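Local coordinates for protein polyphenol oxidase, chloroplastic (Malus domestica, PDB 6ELV) that oxidises mono- and o-diphenols to o-diquinones as a copper-dependent plant tyrosinase, represented here by its separately expressed C-terminal domain, at residues A[67-71]-A[111-117]. Residues are numbered along the deposited sequence; the frame is centred on the assembly and turned at random.
Sequences YVNDV and LLEEIEA. With CA (calcium ion), chain B.
V68 lies against the methyl end of L111, its CB 3.7 Å from L111 CD2, and the two side chains meet at a slant. CG1 of V68, set anti to the backbone N (chi1 177°), reaches further along the helix and comes within 4.1 Å of I115 CD1, with L112 CD2 at the margin of the same patch. I115 continues the apolar contact along the strand: its CD1 rests on the peptide between N69 and D70, 3.8 Å from D70 N, so the methyl group covers the peptide as well as V68. Outside the pair, E82 and A84 of the neighbouring strand 82-89 extend the surface that receives L111, and E82 also touches I115.

Beyond I115 the contact turns from apolar to polar. The helix ends in a Schellman motif, in which A117 N bonds to L112 O and E116, with positive phi, serves as the C-prime residue. This turn brings A117 CB to 3.8 Å from D70 OD2 and leaves the carbonyls of I115 and E116, at and just past the helix end, facing bound water. D70 grips the calcium ion with both carboxylate oxygens, a bidentate hold with OD1 and OD2 each 2.5 Å from the metal. One water is hydrogen-bonded to D70 OD2 and to I115 O, though it has more acceptors in reach than protons to give them, while a second, itself a calcium ligand, donates to E116 O, 2.8 Å away. E116 O is thus second shell, held through a water ligand, whereas the water on I115 O leads to the D70 carboxylate rather than touching calcium; D72 and D120 join D70 in binding the ion directly. The whole is a worked case of a helix packed on a β-sheet by aliphatic side chains, with a three-aspartate calcium site beside its Schellman-capped C-terminal end.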
loop_
_atom_site.group_PDB
_atom_site.type_symbol
_atom_site.label_atom_id
_atom_site.label_comp_id
_atom_site.label_asym_id
_atom_site.label_seq_id
_atom_site.Cartn_x
_atom_site.Cartn_y
_atom_site.Cartn_z
ATOM N N TYR A 67 2.597 -2.120 -5.233
ATOM C CA TYR A 67 1.889 -2.707 -6.363
ATOM C C TYR A 67 0.512 -3.178 -5.909
ATOM O O TYR A 67 0.285 -3.454 -4.729
ATOM C CB TYR A 67 2.660 -3.900 -6.959
ATOM C CG TYR A 67 3.980 -3.524 -7.580
ATOM C CD1 TYR A 67 5.085 -3.211 -6.792
ATOM C CD2 TYR A 67 4.131 -3.491 -8.958
ATOM C CE1 TYR A 67 6.290 -2.870 -7.369
ATOM C CE2 TYR A 67 5.336 -3.152 -9.538
ATOM C CZ TYR A 67 6.408 -2.826 -8.738
ATOM O OH TYR A 67 7.614 -2.484 -9.310
ATOM N N VAL A 68 -0.403 -3.304 -6.864
ATOM C CA VAL A 68 -1.752 -3.792 -6.589
ATOM C C VAL A 68 -2.097 -4.875 -7.601
ATOM O O VAL A 68 -1.731 -4.777 -8.776
ATOM C CB VAL A 68 -2.769 -2.626 -6.658
ATOM C CG1 VAL A 68 -4.197 -3.113 -6.449
ATOM C CG2 VAL A 68 -2.435 -1.579 -5.616
ATOM N N ASN A 69 -2.837 -5.892 -7.158
ATOM C CA ASN A 69 -3.362 -6.889 -8.080
ATOM C C ASN A 69 -4.753 -7.318 -7.646
ATOM O O ASN A 69 -5.166 -7.113 -6.508
ATOM C CB ASN A 69 -2.431 -8.111 -8.291
ATOM C CG ASN A 69 -2.302 -9.019 -7.072
ATOM O OD1 ASN A 69 -1.377 -8.868 -6.271
ATOM N ND2 ASN A 69 -3.184 -10.006 -6.956
ATOM N N ASP A 70 -5.449 -7.948 -8.593
ATOM C CA ASP A 70 -6.790 -8.468 -8.381
ATOM C C ASP A 70 -6.737 -9.591 -7.348
ATOM O O ASP A 70 -5.937 -10.529 -7.470
ATOM C CB ASP A 70 -7.305 -8.960 -9.737
ATOM C CG ASP A 70 -8.756 -9.387 -9.723
ATOM O OD1 ASP A 70 -9.130 -10.235 -8.882
ATOM O OD2 ASP A 70 -9.522 -8.915 -10.601
ATOM N N VAL A 71 -7.600 -9.489 -6.332
ATOM C CA VAL A 71 -7.633 -10.438 -5.228
ATOM C C VAL A 71 -7.890 -11.869 -5.679
ATOM O O VAL A 71 -7.539 -12.813 -4.967
ATOM C CB VAL A 71 -8.669 -9.964 -4.186
ATOM C CG1 VAL A 71 -10.087 -10.088 -4.735
ATOM C CG2 VAL A 71 -8.497 -10.704 -2.869
ATOM N N LEU A 111 -6.082 2.729 -11.725
ATOM C CA LEU A 111 -5.426 1.434 -11.614
ATOM C C LEU A 111 -6.450 0.303 -11.565
ATOM O O LEU A 111 -6.280 -0.724 -12.237
ATOM C CB LEU A 111 -4.526 1.428 -10.378
ATOM C CG LEU A 111 -3.610 0.209 -10.195
ATOM C CD1 LEU A 111 -2.423 0.545 -9.314
ATOM C CD2 LEU A 111 -4.343 -0.979 -9.588
ATOM N N LEU A 112 -7.514 0.467 -10.773
ATOM C CA LEU A 112 -8.496 -0.606 -10.660
ATOM C C LEU A 112 -9.182 -0.865 -11.993
ATOM O O LEU A 112 -9.512 -2.009 -12.320
ATOM C CB LEU A 112 -9.520 -0.280 -9.577
ATOM C CG LEU A 112 -8.949 -0.207 -8.164
ATOM C CD1 LEU A 112 -10.042 0.113 -7.159
ATOM C CD2 LEU A 112 -8.169 -1.466 -7.772
ATOM N N GLU A 113 -9.420 0.187 -12.774
ATOM C CA GLU A 113 -9.985 0.003 -14.109
ATOM C C GLU A 113 -9.014 -0.750 -15.015
ATOM O O GLU A 113 -9.418 -1.636 -15.779
ATOM C CB GLU A 113 -10.337 1.368 -14.707
ATOM C CG GLU A 113 -11.029 1.299 -16.053
ATOM C CD GLU A 113 -11.357 2.672 -16.611
ATOM O OE1 GLU A 113 -11.283 3.661 -15.854
ATOM O OE2 GLU A 113 -11.697 2.765 -17.807
ATOM N N GLU A 114 -7.728 -0.409 -14.937
ATOM C CA GLU A 114 -6.724 -1.020 -15.805
ATOM C C GLU A 114 -6.522 -2.494 -15.485
ATOM O O GLU A 114 -6.365 -3.315 -16.394
ATOM C CB GLU A 114 -5.415 -0.246 -15.685
ATOM C CG GLU A 114 -5.515 1.133 -16.294
ATOM C CD GLU A 114 -4.440 2.073 -15.808
ATOM O OE1 GLU A 114 -3.402 1.581 -15.319
ATOM O OE2 GLU A 114 -4.640 3.305 -15.904
ATOM N N ILE A 115 -6.518 -2.850 -14.200
ATOM C CA ILE A 115 -6.372 -4.258 -13.838
ATOM C C ILE A 115 -7.688 -5.005 -13.886
ATOM O O ILE A 115 -7.698 -6.226 -13.710
ATOM C CB ILE A 115 -5.649 -4.469 -12.495
ATOM C CG1 ILE A 115 -6.503 -4.013 -11.314
ATOM C CG2 ILE A 115 -4.312 -3.768 -12.514
ATOM C CD1 ILE A 115 -5.946 -4.446 -9.967
ATOM N N GLU A 116 -8.793 -4.298 -14.119
ATOM C CA GLU A 116 -10.125 -4.889 -14.251
ATOM C C GLU A 116 -10.609 -5.529 -12.950
ATOM O O GLU A 116 -11.155 -6.633 -12.939
ATOM C CB GLU A 116 -10.219 -5.831 -15.447
ATOM C CG GLU A 116 -9.845 -5.149 -16.749
ATOM C CD GLU A 116 -10.090 -6.020 -17.957
ATOM O OE1 GLU A 116 -9.495 -7.112 -18.035
ATOM O OE2 GLU A 116 -10.883 -5.612 -18.830
ATOM N N ALA A 117 -10.415 -4.804 -11.849
ATOM C CA ALA A 117 -10.840 -5.210 -10.515
ATOM C C ALA A 117 -11.952 -4.325 -9.956
ATOM O O ALA A 117 -12.230 -4.374 -8.752
ATOM C CB ALA A 117 -9.643 -5.227 -9.562
HETATM CA CA CA B . -11.529 -10.011 -9.652
HETATM O O HOH W 1 -8.615 -8.770 -13.137
HETATM O O HOH W 2 -12.324 -8.662 -11.489
HETATM O O HOH W 3 -13.651 -11.041 -10.381
#